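Local coordinates for putative cobalamin synthesis related protein (Corynebacterium diphtheriae, PDB 2NPN) that binds S-adenosylmethionine and is probably a precorrin-6A synthase (deacetylating), a methyltransferase of adenosylcobalamin biosynthesis, at residues P172-S175 with A176-R180; E16-T19 with L20-S24. One frame throughout, in Å; residues are numbered along the deposited sequence. Where two conformers were deposited one is given.

Interaction 1 of 2, residues P172-S175 with A176-R180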
ATOM      1  N   PRO A 172      -7.344  17.392   9.086  1.00 11.80           N
ATOM      2  CA  PRO A 172      -7.805  18.633   9.728  1.00 12.52           C
ATOM      3  C   PRO A 172      -8.046  19.813   8.792  1.00 13.44           C
ATOM      4  O   PRO A 172      -8.867  20.674   9.139  1.00 15.61           O
ATOM      5  CB  PRO A 172      -6.667  18.976  10.687  1.00 13.79           C
ATOM      6  CG  PRO A 172      -5.985  17.712  10.983  1.00 14.26           C
ATOM      7  CD  PRO A 172      -6.072  16.927   9.680  1.00 12.56           C
ATOM      8  N   GLU A 173      -7.325  19.882   7.662  1.00 11.83           N
ATOM      9  CA  GLU A 173      -7.484  20.946   6.673  1.00 12.91           C
ATOM     10  C   GLU A 173      -8.518  20.632   5.583  1.00 12.71           C
ATOM     11  O   GLU A 173      -8.785  21.464   4.715  1.00 14.62           O
ATOM     12  CB  GLU A 173      -6.129  21.294   6.012  1.00 14.40           C
ATOM     13  CG  GLU A 173      -5.056  21.824   6.958  1.00 18.11           C
ATOM     14  CD  GLU A 173      -4.263  20.742   7.697  1.00 21.80           C
ATOM     15  OE1 GLU A 173      -4.496  19.535   7.455  1.00 22.15           O
ATOM     16  OE2 GLU A 173      -3.396  21.124   8.523  1.00 27.01           O
ATOM     17  N   THR A 174      -9.128  19.449   5.646  1.00 10.51           N
ATOM     18  CA  THR A 174     -10.099  19.018   4.658  1.00 10.15           C
ATOM     19  C   THR A 174     -11.464  19.699   4.890  1.00  9.36           C
ATOM     20  O   THR A 174     -11.892  19.845   6.030  1.00 10.32           O
ATOM     21  CB  THR A 174     -10.243  17.485   4.710  1.00 11.19           C
ATOM     22  OG1 THR A 174      -8.935  16.909   4.518  1.00 10.68           O
ATOM     23  CG2 THR A 174     -11.237  16.944   3.632  1.00 10.18           C
ATOM     24  N   SER A 175     -12.138  20.118   3.819  1.00  9.49           N
ATOM     25  CA  SER A 175     -13.437  20.814   3.990  1.00  9.42           C
ATOM     26  C   SER A 175     -14.458  19.911   4.679  1.00  9.57           C
ATOM     27  O   SER A 175     -14.416  18.666   4.581  1.00  8.22           O
ATOM     28  CB  SER A 175     -14.012  21.284   2.652  1.00  9.45           C
ATOM     29  OG  SER A 175     -14.464  20.176   1.901  1.00 11.30           O
ATOM     30  N   ALA A 176     -15.389  20.545   5.391  1.00  9.90           N
ATOM     31  CA  ALA A 176     -16.491  19.808   5.979  1.00 10.41           C
ATOM     32  C   ALA A 176     -17.254  19.038   4.913  1.00 10.21           C
ATOM     33  O   ALA A 176     -17.670  17.923   5.133  1.00 10.10           O
ATOM     34  CB  ALA A 176     -17.433  20.783   6.711  1.00 10.74           C
ATOM     35  N   LYS A 177     -17.406  19.640   3.733  0.50 10.31           N
ATOM     36  CA  LYS A 177     -18.137  19.007   2.655  0.50  9.98           C
ATOM     37  C   LYS A 177     -17.435  17.726   2.239  0.50  9.90           C
ATOM     38  O   LYS A 177     -18.069  16.716   2.050  0.50 10.12           O
ATOM     39  CB  LYS A 177     -18.304  19.957   1.464  0.50 10.44           C
ATOM     40  CG  LYS A 177     -18.768  19.299   0.165  0.50 10.97           C
ATOM     41  CD  LYS A 177     -20.089  18.559   0.325  0.50 10.97           C
ATOM     42  CE  LYS A 177     -20.897  18.515  -0.982  0.50 13.28           C
ATOM     43  NZ  LYS A 177     -22.224  17.908  -0.726  0.50 12.46           N
ATOM     44  N   ASP A 178     -16.120  17.774   2.108  1.00  9.83           N
ATOM     45  CA  ASP A 178     -15.379  16.558   1.744  1.00 10.71           C
ATOM     46  C   ASP A 178     -15.370  15.508   2.852  1.00  9.66           C
ATOM     47  O   ASP A 178     -15.377  14.291   2.576  1.00 11.36           O
ATOM     48  CB  ASP A 178     -13.982  16.903   1.348  1.00 10.48           C
ATOM     49  CG  ASP A 178     -13.890  17.567  -0.004  1.00 13.10           C
ATOM     50  OD1 ASP A 178     -14.880  17.640  -0.784  1.00 15.71           O
ATOM     51  OD2 ASP A 178     -12.791  18.053  -0.252  1.00 15.45           O
ATOM     52  N   ARG A 179     -15.355  15.949   4.108  1.00  9.67           N
ATOM     53  CA  ARG A 179     -15.394  15.050   5.250  1.00 10.14           C
ATOM     54  C   ARG A 179     -16.743  14.336   5.413  1.00  9.62           C
ATOM     55  O   ARG A 179     -16.880  13.468   6.289  1.00 11.10           O
ATOM     56  CB  ARG A 179     -14.991  15.780   6.509  1.00 10.99           C
ATOM     57  CG  ARG A 179     -13.499  16.064   6.534  1.00 11.24           C
ATOM     58  CD  ARG A 179     -13.074  16.558   7.894  1.00 13.29           C
ATOM     59  NE  ARG A 179     -13.228  18.003   7.954  1.00 16.75           N
ATOM     60  CZ  ARG A 179     -14.170  18.669   8.610  1.00 19.52           C
ATOM     61  NH1 ARG A 179     -14.182  19.986   8.536  1.00 18.57           N
ATOM     62  NH2 ARG A 179     -15.097  18.051   9.337  1.00 21.16           N
ATOM     63  N   ARG A 180     -17.717  14.654   4.564  1.00  9.49           N
ATOM     64  CA  ARG A 180     -18.987  13.979   4.597  1.00  9.01           C
ATOM     65  C   ARG A 180     -18.867  12.505   4.181  1.00  7.80           C
ATOM     66  O   ARG A 180     -19.717  11.670   4.538  1.00  8.29           O
ATOM     67  CB  ARG A 180     -20.016  14.661   3.732  1.00  9.27           C
ATOM     68  CG  ARG A 180     -20.490  15.993   4.348  1.00 10.06           C
ATOM     69  CD  ARG A 180     -21.678  16.575   3.555  1.00  9.29           C
ATOM     70  NE  ARG A 180     -22.846  15.679   3.544  1.00  9.53           N
ATOM     71  CZ  ARG A 180     -23.718  15.562   4.545  1.00 11.05           C
ATOM     72  NH1 ARG A 180     -23.611  16.287   5.649  1.00 11.04           N
ATOM     73  NH2 ARG A 180     -24.738  14.713   4.442  1.00 13.14           N
TER
HETATM   74  O   HOH W   1     -11.714  22.012   7.962  1.00 41.13           O
HETATM   75  O   HOH W   2     -14.830  21.114  -0.695  1.00 25.44           O
HETATM   76  O   HOH W   3     -11.105  19.724   1.171  1.00 28.79           O
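S175 bonds to both D178 and R179 in the loop between strands 164-167 and 181-185. The hydroxyl S175 OG accepts from D178 N at 2.9 Å, with an N-H...O angle of 160°, and one residue further on R179 N donates to S175 O, also at 2.9 Å. For S175 a first torsion of 71° turns OG to the side where the D178 amide arrives. The R179 side chain turns back along the chain: NE reaches T174 O at 3.0 Å, and NH1 adds a weak second bond to it. This oxygen sits at the guanidinium edge, close to its plane, whereas the donor NE stands 46° above the carbonyl plane of T174. Water 1 donates to T174 O and accepts from R179 NH1; water 3 links S175 N to D178 OD2. Packing is modest: T174 CG2 lies 3.6 Å from D178 CB and 3.8 Å from R179 CG, while T174 OG1 bonds to N170 O. NE and water 1 thus both donate to T174 O, with a weak third bond from NH1, and the serine hydroxyl ties D178 N back to S175 where 176-178 have helical backbone angles; together these bonds pin the R179 side chain and the D178 amide to the residues that open the turn.

Interaction 2 of 2, residues E16-T19 with L20-S24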
ATOM      1  N   GLU A  16      -5.011 -14.497  -1.358  1.00 18.08           N
ATOM      2  CA  GLU A  16      -6.285 -14.684  -2.100  1.00 18.50           C
ATOM      3  C   GLU A  16      -6.634 -13.443  -2.928  1.00 16.55           C
ATOM      4  O   GLU A  16      -7.408 -13.522  -3.863  1.00 16.58           O
ATOM      5  CB  GLU A  16      -7.464 -15.027  -1.160  1.00 18.63           C
ATOM      6  CG  GLU A  16      -8.007 -13.836  -0.295  1.00 21.23           C
ATOM      7  CD  GLU A  16      -9.107 -14.219   0.704  1.00 23.73           C
ATOM      8  OE1 GLU A  16      -9.689 -15.351   0.613  1.00 27.12           O
ATOM      9  OE2 GLU A  16      -9.384 -13.353   1.586  1.00 31.20           O
ATOM     10  N   PHE A  17      -6.059 -12.292  -2.588  1.00 14.88           N
ATOM     11  CA  PHE A  17      -6.372 -11.059  -3.334  1.00 14.69           C
ATOM     12  C   PHE A  17      -5.565 -10.892  -4.632  1.00 14.47           C
ATOM     13  O   PHE A  17      -5.811  -9.939  -5.378  1.00 13.79           O
ATOM     14  CB  PHE A  17      -6.134  -9.807  -2.457  1.00 15.68           C
ATOM     15  CG  PHE A  17      -7.057  -9.708  -1.251  1.00 15.41           C
ATOM     16  CD1 PHE A  17      -8.439  -9.744  -1.379  1.00 17.81           C
ATOM     17  CD2 PHE A  17      -6.522  -9.507   0.024  1.00 19.48           C
ATOM     18  CE1 PHE A  17      -9.274  -9.646  -0.261  1.00 16.04           C
ATOM     19  CE2 PHE A  17      -7.335  -9.413   1.124  1.00 16.78           C
ATOM     20  CZ  PHE A  17      -8.695  -9.494   1.021  1.00 16.04           C
ATOM     21  N   LEU A  18      -4.592 -11.751  -4.904  1.00 13.84           N
ATOM     22  CA  LEU A  18      -3.793 -11.665  -6.133  1.00 13.62           C
ATOM     23  C   LEU A  18      -4.656 -11.848  -7.361  1.00 12.79           C
ATOM     24  O   LEU A  18      -5.533 -12.731  -7.378  1.00 12.87           O
ATOM     25  CB  LEU A  18      -2.696 -12.739  -6.184  1.00 15.79           C
ATOM     26  CG  LEU A  18      -1.482 -12.477  -5.320  1.00 18.15           C
ATOM     27  CD1 LEU A  18      -0.538 -13.696  -5.472  1.00 22.39           C
ATOM     28  CD2 LEU A  18      -0.779 -11.193  -5.696  1.00 19.27           C
ATOM     29  N   THR A  19      -4.436 -11.014  -8.383  1.00 11.89           N
ATOM     30  CA  THR A  19      -5.122 -11.241  -9.663  1.00 11.98           C
ATOM     31  C   THR A  19      -4.376 -12.252 -10.567  1.00 12.00           C
ATOM     32  O   THR A  19      -3.161 -12.492 -10.454  1.00 11.83           O
ATOM     33  CB  THR A  19      -5.316  -9.954 -10.464  1.00 12.64           C
ATOM     34  OG1 THR A  19      -4.020  -9.475 -10.853  1.00 12.58           O
ATOM     35  CG2 THR A  19      -6.070  -8.872  -9.608  1.00 11.85           C
ATOM     36  N   LEU A  20      -5.102 -12.833 -11.507  1.00 12.00           N
ATOM     37  CA  LEU A  20      -4.482 -13.690 -12.510  1.00 12.56           C
ATOM     38  C   LEU A  20      -3.342 -12.990 -13.245  1.00 12.81           C
ATOM     39  O   LEU A  20      -2.292 -13.585 -13.535  1.00 12.63           O
ATOM     40  CB  LEU A  20      -5.534 -14.194 -13.493  1.00 13.08           C
ATOM     41  CG  LEU A  20      -6.586 -15.132 -12.903  1.00 15.96           C
ATOM     42  CD1 LEU A  20      -7.584 -15.567 -13.954  1.00 15.50           C
ATOM     43  CD2 LEU A  20      -5.972 -16.353 -12.247  1.00 17.09           C
ATOM     44  N   GLN A  21      -3.550 -11.720 -13.561  1.00 11.75           N
ATOM     45  CA  GLN A  21      -2.556 -10.922 -14.256  1.00 11.91           C
ATOM     46  C   GLN A  21      -1.284 -10.815 -13.414  1.00 10.84           C
ATOM     47  O   GLN A  21      -0.161 -10.949 -13.938  1.00 11.38           O
ATOM     48  CB  GLN A  21      -3.112  -9.524 -14.528  1.00 11.60           C
ATOM     49  CG  GLN A  21      -2.285  -8.661 -15.462  1.00 13.51           C
ATOM     50  CD  GLN A  21      -2.785  -7.239 -15.548  1.00 13.43           C
ATOM     51  OE1 GLN A  21      -3.407  -6.713 -14.614  1.00 15.24           O
ATOM     52  NE2 GLN A  21      -2.521  -6.590 -16.668  1.00 14.41           N
ATOM     53  N   ALA A  22      -1.451 -10.552 -12.124  1.00 10.72           N
ATOM     54  CA  ALA A  22      -0.303 -10.441 -11.197  1.00 10.72           C
ATOM     55  C   ALA A  22       0.467 -11.749 -11.133  1.00 11.65           C
ATOM     56  O   ALA A  22       1.694 -11.758 -11.234  1.00 12.36           O
ATOM     57  CB  ALA A  22      -0.769 -10.066  -9.808  1.00 10.57           C
ATOM     58  N   ILE A  23      -0.261 -12.861 -11.058  1.00 11.98           N
ATOM     59  CA  ILE A  23       0.361 -14.167 -10.958  1.00 12.54           C
ATOM     60  C   ILE A  23       1.154 -14.446 -12.247  1.00 11.39           C
ATOM     61  O   ILE A  23       2.282 -14.937 -12.165  1.00 11.64           O
ATOM     62  CB  ILE A  23      -0.673 -15.286 -10.674  1.00 12.86           C
ATOM     63  CG1 ILE A  23      -1.264 -15.103  -9.260  1.00 13.15           C
ATOM     64  CG2 ILE A  23      -0.021 -16.661 -10.851  1.00 13.97           C
ATOM     65  CD1 ILE A  23      -2.558 -15.855  -9.078  1.00 13.48           C
ATOM     66  N   SER A  24       0.587 -14.130 -13.405  0.50 11.69           N
ATOM     67  CA  SER A  24       1.307 -14.313 -14.660  0.50 11.74           C
ATOM     68  C   SER A  24       2.586 -13.478 -14.697  0.50 11.60           C
ATOM     69  O   SER A  24       3.636 -13.948 -15.117  0.50 11.50           O
ATOM     70  CB  SER A  24       0.436 -13.957 -15.858  0.50 11.57           C
ATOM     71  OG  SER A  24       1.065 -14.379 -17.053  0.50  9.87           O
TER
HETATM   72  O   HOH W   4      -4.436  -7.103 -11.962  1.00 18.04           O
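T19 meets A22 and I23, in the first turn of helix 20-28, through two polar atoms, one of its side chain and one of its backbone. T19, directly before the helix, is its N-cap, and OG1 makes the capping bond, accepting from A22 N at 3.1 Å with an N-H...O angle of 159°. Its chi1 of 66° tucks the hydroxyl in beside both backbone neighbours of CA, within reach of the A22 amide, and leaves CG2 on the side away from the carbonyl carbon. The backbone bond from I23 N to T19 O, 3.0 Å long, is the first i to i+4 bond of the helix.

A water bridge extends the cap. Water 4 accepts from T19 OG1 at 2.7 Å and donates to Q21 OE1 at 2.9 Å, so the threonine hydroxyl serves at once as acceptor for the helix and donor to the water.

Apolar contacts lie beside the polar ones. L18 and I23 cross at about a right angle, L18 CD1 standing 4.1 Å from I23 CG1, and the other methyl, L18 CD2, comes within 4.3 Å of A22 CB. I23 CG1 also rests 3.4 Å from T19 O, the oxygen bonded by its own amide. L18 and I23 both reach H55 of helix 42-55, while A22 packs on I139 of strand 134-139.

The hydroxyl bond and the L18-I23 contact that straddles the cap together make a threonine N-cap with a hydrophobic staple, here starting the helix that follows the first strand, 3-9, of the parallel sheet.

How the interactions relate
Interaction 2 comes first along the chain and interaction 1 much later; their centres are 36 Å apart, their nearest atoms about 24 Å, and they lie on opposite sides of the chain's centre without touching. Residues 16-24 lead from strand 3-9 of the parallel sheet into helix 20-28, whereas 172-180 connect strands 164-167 and 181-185 of the mixed sheet. The two contacts thus flank strands of different sheets, both within the tetrapyrrole methylase region. Interaction 2 is the nearer to a known site, with the T19 side chain about 12 Å from bound S-adenosylmethionine; interaction 1 lies away from the known sites. They are separate local contacts, one starting a helix, the other shaping a strand-to-strand loop.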